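Local coordinates for UPF0678 fatty acid-binding protein-like protein ERS007657_00996 (Mycobacterium tuberculosis, PDB 6R3W) that binds heme b in a surface cleft of a beta-barrel and probably isomerises peroxynitrite to nitrate, thereby scavenging it, at residues Ala24-Tyr35 and Ala147-Ala158. Sequence-based numbering, arbitrary orientation. Where two conformers were deposited one is given.
With HEM (protoporphyrin IX containing Fe), chain B.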
loop_
_atom_site.group_PDB
_atom_site.type_symbol
_atom_site.label_atom_id
_atom_site.label_comp_id
_atom_site.label_asym_id
_atom_site.label_seq_id
_atom_site.Cartn_x
_atom_site.Cartn_y
_atom_site.Cartn_z
ATOM N N ALA A 24 -4.920 -5.485 -11.006
ATOM C CA ALA A 24 -6.251 -5.236 -11.573
ATOM C C ALA A 24 -7.144 -4.675 -10.494
ATOM O O ALA A 24 -6.823 -4.806 -9.288
ATOM C CB ALA A 24 -6.813 -6.499 -12.167
ATOM N N GLY A 25 -8.251 -4.122 -10.899
ATOM C CA GLY A 25 -9.171 -3.523 -9.938
ATOM C C GLY A 25 -10.559 -3.349 -10.476
ATOM O O GLY A 25 -10.814 -3.581 -11.680
ATOM N N LYS A 26 -11.429 -2.935 -9.591
ATOM C CA LYS A 26 -12.866 -2.888 -9.854
ATOM C C LYS A 26 -13.533 -2.113 -8.727
ATOM O O LYS A 26 -12.909 -1.893 -7.668
ATOM C CB LYS A 26 -13.421 -4.313 -9.983
ATOM C CG LYS A 26 -13.290 -5.198 -8.746
ATOM C CD LYS A 26 -14.106 -6.497 -8.864
ATOM C CE LYS A 26 -13.950 -7.413 -7.674
ATOM N NZ LYS A 26 -12.846 -8.365 -7.873
ATOM N N TYR A 27 -14.767 -1.730 -8.958
ATOM C CA TYR A 27 -15.660 -1.218 -7.904
ATOM C C TYR A 27 -17.051 -1.139 -8.492
ATOM O O TYR A 27 -17.198 -0.987 -9.701
ATOM C CB TYR A 27 -15.220 0.157 -7.381
ATOM C CG TYR A 27 -15.460 0.351 -5.904
ATOM C CD1 TYR A 27 -14.893 -0.505 -4.967
ATOM C CD2 TYR A 27 -16.275 1.364 -5.435
ATOM C CE1 TYR A 27 -15.149 -0.372 -3.611
ATOM C CE2 TYR A 27 -16.553 1.503 -4.079
ATOM C CZ TYR A 27 -15.994 0.628 -3.155
ATOM O OH TYR A 27 -16.293 0.737 -1.819
ATOM N N PRO A 28 -18.119 -1.187 -7.682
ATOM C CA PRO A 28 -19.444 -1.302 -8.276
ATOM C C PRO A 28 -19.817 -0.095 -9.146
ATOM O O PRO A 28 -20.705 -0.202 -9.985
ATOM C CB PRO A 28 -20.348 -1.430 -7.062
ATOM C CG PRO A 28 -19.507 -2.176 -6.085
ATOM C CD PRO A 28 -18.125 -1.595 -6.271
ATOM N N THR A 29 -19.185 1.036 -8.888
ATOM C CA THR A 29 -19.557 2.327 -9.499
ATOM C C THR A 29 -18.749 2.593 -10.774
ATOM O O THR A 29 -18.977 3.642 -11.405
ATOM C CB THR A 29 -19.332 3.454 -8.491
ATOM O OG1 THR A 29 -17.988 3.301 -8.024
ATOM C CG2 THR A 29 -20.309 3.416 -7.344
ATOM N N ILE A 30 -17.828 1.692 -11.125
ATOM C CA ILE A 30 -16.860 1.925 -12.233
ATOM C C ILE A 30 -16.767 0.676 -13.093
ATOM O O ILE A 30 -17.263 -0.381 -12.689
ATOM C CB ILE A 30 -15.473 2.326 -11.705
ATOM C CG1 ILE A 30 -14.789 1.148 -10.991
ATOM C CG2 ILE A 30 -15.570 3.563 -10.815
ATOM C CD1 ILE A 30 -13.398 1.427 -10.485
ATOM N N ARG A 31 -16.042 0.780 -14.193
ATOM C CA ARG A 31 -15.715 -0.400 -15.010
ATOM C C ARG A 31 -14.401 -0.998 -14.525
ATOM O O ARG A 31 -13.485 -0.285 -14.103
ATOM C CB ARG A 31 -15.631 -0.044 -16.489
ATOM C CG ARG A 31 -16.944 0.478 -17.049
ATOM C CD ARG A 31 -17.983 -0.628 -17.142
ATOM N NE ARG A 31 -17.609 -1.660 -18.113
ATOM C CZ ARG A 31 -17.738 -1.548 -19.434
ATOM N NH1 ARG A 31 -18.217 -0.432 -19.962
ATOM N NH2 ARG A 31 -17.335 -2.529 -20.223
ATOM N N PRO A 32 -14.239 -2.325 -14.635
ATOM C CA PRO A 32 -12.984 -2.946 -14.244
ATOM C C PRO A 32 -11.799 -2.417 -15.057
ATOM O O PRO A 32 -11.980 -1.958 -16.195
ATOM C CB PRO A 32 -13.205 -4.438 -14.496
ATOM C CG PRO A 32 -14.706 -4.603 -14.328
ATOM C CD PRO A 32 -15.307 -3.307 -14.847
ATOM N N PHE A 33 -10.606 -2.610 -14.526
ATOM C CA PHE A 33 -9.390 -2.070 -15.160
ATOM C C PHE A 33 -8.192 -2.923 -14.742
ATOM O O PHE A 33 -8.276 -3.726 -13.781
ATOM C CB PHE A 33 -9.172 -0.594 -14.779
ATOM C CG PHE A 33 -9.047 -0.368 -13.288
ATOM C CD1 PHE A 33 -7.828 -0.537 -12.634
ATOM C CD2 PHE A 33 -10.184 -0.169 -12.504
ATOM C CE1 PHE A 33 -7.740 -0.440 -11.245
ATOM C CE2 PHE A 33 -10.086 -0.090 -11.116
ATOM C CZ PHE A 33 -8.869 -0.231 -10.492
ATOM N N GLU A 34 -7.085 -2.730 -15.442
ATOM C CA GLU A 34 -5.791 -3.290 -15.003
ATOM C C GLU A 34 -4.704 -2.222 -15.091
ATOM O O GLU A 34 -4.920 -1.189 -15.737
ATOM C CB GLU A 34 -5.468 -4.567 -15.789
ATOM C CG GLU A 34 -5.487 -4.412 -17.299
ATOM C CD GLU A 34 -5.281 -5.726 -18.026
ATOM O OE1 GLU A 34 -4.924 -6.726 -17.348
ATOM O OE2 GLU A 34 -5.342 -5.723 -19.255
ATOM N N TYR A 35 -3.564 -2.507 -14.495
ATOM C CA TYR A 35 -2.501 -1.499 -14.340
ATOM C C TYR A 35 -1.153 -2.183 -14.190
ATOM O O TYR A 35 -1.078 -3.320 -13.677
ATOM C CB TYR A 35 -2.799 -0.572 -13.152
ATOM C CG TYR A 35 -2.940 -1.259 -11.819
ATOM C CD1 TYR A 35 -1.870 -1.372 -10.955
ATOM C CD2 TYR A 35 -4.179 -1.686 -11.369
ATOM C CE1 TYR A 35 -2.017 -1.937 -9.695
ATOM C CE2 TYR A 35 -4.340 -2.277 -10.121
ATOM C CZ TYR A 35 -3.259 -2.383 -9.270
ATOM O OH TYR A 35 -3.433 -2.918 -8.012
ATOM N N ALA A 147 -16.524 3.147 0.128
ATOM C CA ALA A 147 -16.545 4.451 -0.544
ATOM C C ALA A 147 -17.831 4.594 -1.349
ATOM O O ALA A 147 -18.378 3.577 -1.766
ATOM C CB ALA A 147 -15.348 4.613 -1.453
ATOM N N VAL A 148 -18.229 5.836 -1.577
ATOM C CA VAL A 148 -19.261 6.241 -2.571
ATOM C C VAL A 148 -20.471 5.283 -2.454
ATOM O O VAL A 148 -21.016 4.814 -3.489
ATOM C CB VAL A 148 -18.676 6.349 -3.997
ATOM C CG1 VAL A 148 -17.670 7.491 -4.089
ATOM C CG2 VAL A 148 -18.058 5.048 -4.498
ATOM N N GLY A 149 -20.932 5.054 -1.221
ATOM C CA GLY A 149 -22.185 4.351 -0.954
ATOM C C GLY A 149 -22.052 2.849 -0.950
ATOM O O GLY A 149 -23.071 2.175 -0.755
ATOM N N GLN A 150 -20.851 2.319 -1.160
ATOM C CA GLN A 150 -20.650 0.860 -1.292
ATOM C C GLN A 150 -20.004 0.314 -0.028
ATOM O O GLN A 150 -19.142 0.965 0.572
ATOM C CB GLN A 150 -19.787 0.534 -2.506
ATOM C CG GLN A 150 -20.174 1.308 -3.756
ATOM C CD GLN A 150 -21.612 1.088 -4.123
ATOM O OE1 GLN A 150 -22.061 -0.047 -4.251
ATOM N NE2 GLN A 150 -22.347 2.177 -4.238
ATOM N N PRO A 151 -20.343 -0.923 0.365
ATOM C CA PRO A 151 -19.704 -1.551 1.514
ATOM C C PRO A 151 -18.234 -1.891 1.213
ATOM O O PRO A 151 -17.864 -2.044 0.059
ATOM C CB PRO A 151 -20.553 -2.800 1.779
ATOM C CG PRO A 151 -21.151 -3.119 0.415
ATOM C CD PRO A 151 -21.390 -1.765 -0.235
ATOM N N LEU A 152 -17.467 -2.121 2.269
ATOM C CA LEU A 152 -16.056 -2.530 2.189
ATOM C C LEU A 152 -15.920 -3.750 1.289
ATOM O O LEU A 152 -16.577 -4.784 1.566
ATOM C CB LEU A 152 -15.558 -2.814 3.595
ATOM C CG LEU A 152 -14.084 -3.200 3.706
ATOM C CD1 LEU A 152 -13.170 -2.012 3.440
ATOM C CD2 LEU A 152 -13.790 -3.821 5.073
ATOM N N GLN A 153 -15.086 -3.662 0.268
ATOM C CA GLN A 153 -14.937 -4.731 -0.728
ATOM C C GLN A 153 -13.678 -4.488 -1.568
ATOM O O GLN A 153 -13.164 -3.363 -1.576
ATOM C CB GLN A 153 -16.180 -4.820 -1.606
ATOM C CG GLN A 153 -16.409 -3.587 -2.445
ATOM C CD GLN A 153 -17.732 -3.662 -3.146
ATOM O OE1 GLN A 153 -17.845 -4.269 -4.213
ATOM N NE2 GLN A 153 -18.744 -3.056 -2.530
ATOM N N ASP A 154 -13.275 -5.473 -2.339
ATOM C CA ASP A 154 -12.061 -5.342 -3.178
ATOM C C ASP A 154 -12.153 -4.096 -4.066
ATOM O O ASP A 154 -13.169 -3.921 -4.782
ATOM C CB ASP A 154 -11.865 -6.565 -4.053
ATOM C CG ASP A 154 -11.305 -7.771 -3.318
ATOM O OD1 ASP A 154 -11.084 -7.665 -2.085
ATOM O OD2 ASP A 154 -11.139 -8.823 -3.967
ATOM N N HIS A 155 -11.064 -3.342 -4.146
ATOM C CA HIS A 155 -10.839 -2.361 -5.235
ATOM C C HIS A 155 -9.624 -2.754 -6.060
ATOM O O HIS A 155 -9.636 -2.479 -7.250
ATOM C CB HIS A 155 -10.700 -0.915 -4.700
ATOM C CG HIS A 155 -10.468 0.150 -5.741
ATOM N ND1 HIS A 155 -11.195 0.220 -6.902
ATOM C CD2 HIS A 155 -9.693 1.278 -5.719
ATOM C CE1 HIS A 155 -10.819 1.297 -7.594
ATOM N NE2 HIS A 155 -9.879 1.941 -6.902
ATOM N N LEU A 156 -8.582 -3.308 -5.432
ATOM C CA LEU A 156 -7.304 -3.590 -6.128
ATOM C C LEU A 156 -6.762 -4.938 -5.680
ATOM O O LEU A 156 -6.851 -5.252 -4.481
ATOM C CB LEU A 156 -6.250 -2.529 -5.805
ATOM C CG LEU A 156 -6.646 -1.072 -5.983
ATOM C CD1 LEU A 156 -5.617 -0.194 -5.282
ATOM C CD2 LEU A 156 -6.770 -0.692 -7.456
ATOM N N ALA A 157 -5.924 -5.510 -6.525
ATOM C CA ALA A 157 -4.901 -6.477 -6.068
ATOM C C ALA A 157 -3.803 -6.556 -7.119
ATOM O O ALA A 157 -4.097 -6.403 -8.311
ATOM C CB ALA A 157 -5.524 -7.817 -5.803
ATOM N N ALA A 158 -2.575 -6.800 -6.688
ATOM C CA ALA A 158 -1.438 -6.838 -7.641
ATOM C C ALA A 158 -0.369 -7.787 -7.157
ATOM O O ALA A 158 -0.346 -8.147 -5.964
ATOM C CB ALA A 158 -0.859 -5.457 -7.833
HETATM C CHA HEM B . -11.939 4.584 -9.222
HETATM C CHB HEM B . -7.613 2.911 -10.470
HETATM C CHC HEM B . -6.128 3.175 -5.837
HETATM C CHD HEM B . -10.336 5.324 -4.693
HETATM C C1A HEM B . -10.878 4.109 -9.950
HETATM C C2A HEM B . -10.877 3.968 -11.380
HETATM C C3A HEM B . -9.655 3.505 -11.720
HETATM C C4A HEM B . -8.911 3.344 -10.521
HETATM C CMA HEM B . -9.148 3.248 -13.111
HETATM C CAA HEM B . -12.022 4.290 -12.309
HETATM C CBA HEM B . -11.720 5.536 -13.135
HETATM C CGA HEM B . -11.554 6.720 -12.245
HETATM O O1A HEM B . -10.481 7.359 -12.269
HETATM O O2A HEM B . -12.498 7.094 -11.520
HETATM C C1B HEM B . -6.849 2.786 -9.294
HETATM C C2B HEM B . -5.496 2.329 -9.275
HETATM C C3B HEM B . -5.073 2.358 -7.958
HETATM C C4B HEM B . -6.198 2.912 -7.191
HETATM C CMB HEM B . -4.686 1.897 -10.476
HETATM C CAB HEM B . -3.793 1.928 -7.353
HETATM C CBB HEM B . -3.081 0.941 -7.860
HETATM C C1C HEM B . -7.137 3.830 -5.127
HETATM C C2C HEM B . -7.069 4.197 -3.765
HETATM C C3C HEM B . -8.228 4.865 -3.468
HETATM C C4C HEM B . -9.062 4.812 -4.640
HETATM C CMC HEM B . -5.916 3.891 -2.865
HETATM C CAC HEM B . -8.606 5.573 -2.224
HETATM C CBC HEM B . -7.746 6.359 -1.566
HETATM C C1D HEM B . -11.136 5.236 -5.825
HETATM C C2D HEM B . -12.507 5.764 -5.878
HETATM C C3D HEM B . -12.943 5.571 -7.123
HETATM C C4D HEM B . -11.852 4.895 -7.857
HETATM C CMD HEM B . -13.237 6.465 -4.766
HETATM C CAD HEM B . -14.098 6.309 -7.741
HETATM C CBD HEM B . -15.310 5.496 -7.710
HETATM C CGD HEM B . -16.481 6.298 -8.285
HETATM O O1D HEM B . -16.429 7.388 -8.947
HETATM O O2D HEM B . -17.517 5.846 -8.061
HETATM N NA HEM B . -9.637 3.736 -9.456
HETATM N NB HEM B . -7.218 3.125 -8.043
HETATM N NC HEM B . -8.362 4.172 -5.635
HETATM N ND HEM B . -10.771 4.729 -7.047
HETATM FE FE HEM B . -9.071 3.885 -7.531
HETATM O O HOH W 1 -12.798 -9.661 -5.710
HETATM O O HOH W 2 -8.283 5.832 -7.980
#
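The heme's proximal site is built where His-155 meets the backbone of Lys-26. With CG anti to the backbone N (chi1 -180°), the imidazole binds the iron through NE2 at 2.2 Å and gives its ND1 hydrogen to Lys-26 O at 2.8 Å. The oxygen lies in the imidazole plane, although ND1 sits above the carbonyl plane; the bond fixes the ring's rotation and would probably make the imidazole a stronger electron donor to iron. Lys-26 N returns a bond to His-155 O, 3.0 Å away. These links continue the seam that closes the ten-stranded antiparallel nitrobindin barrel, where Ala-24 and Ala-157 form a hydrogen-bonded pair. With no side chain, Gly-25 lets its CA approach His-155 O to 2.9 Å and lies against a face of the Phe-33 ring. Phe-33 lays the other face on the heme and turns an edge to Leu-156 CD2, 3.7 Å from its CZ. Beyond the histidine, the Tyr-27 ring brings CE1 to 3.6 Å from Gln-153 CG and CE2 to 3.9 Å from Val-148 CG2; its hydroxyl is hydrogen-bonded to Met-145 O. In the type I turn that Tyr-27 begins, Thr-29 OG1 donates to heme O2D at 2.6 Å, while Lys-123 also hydrogen-bonds the heme.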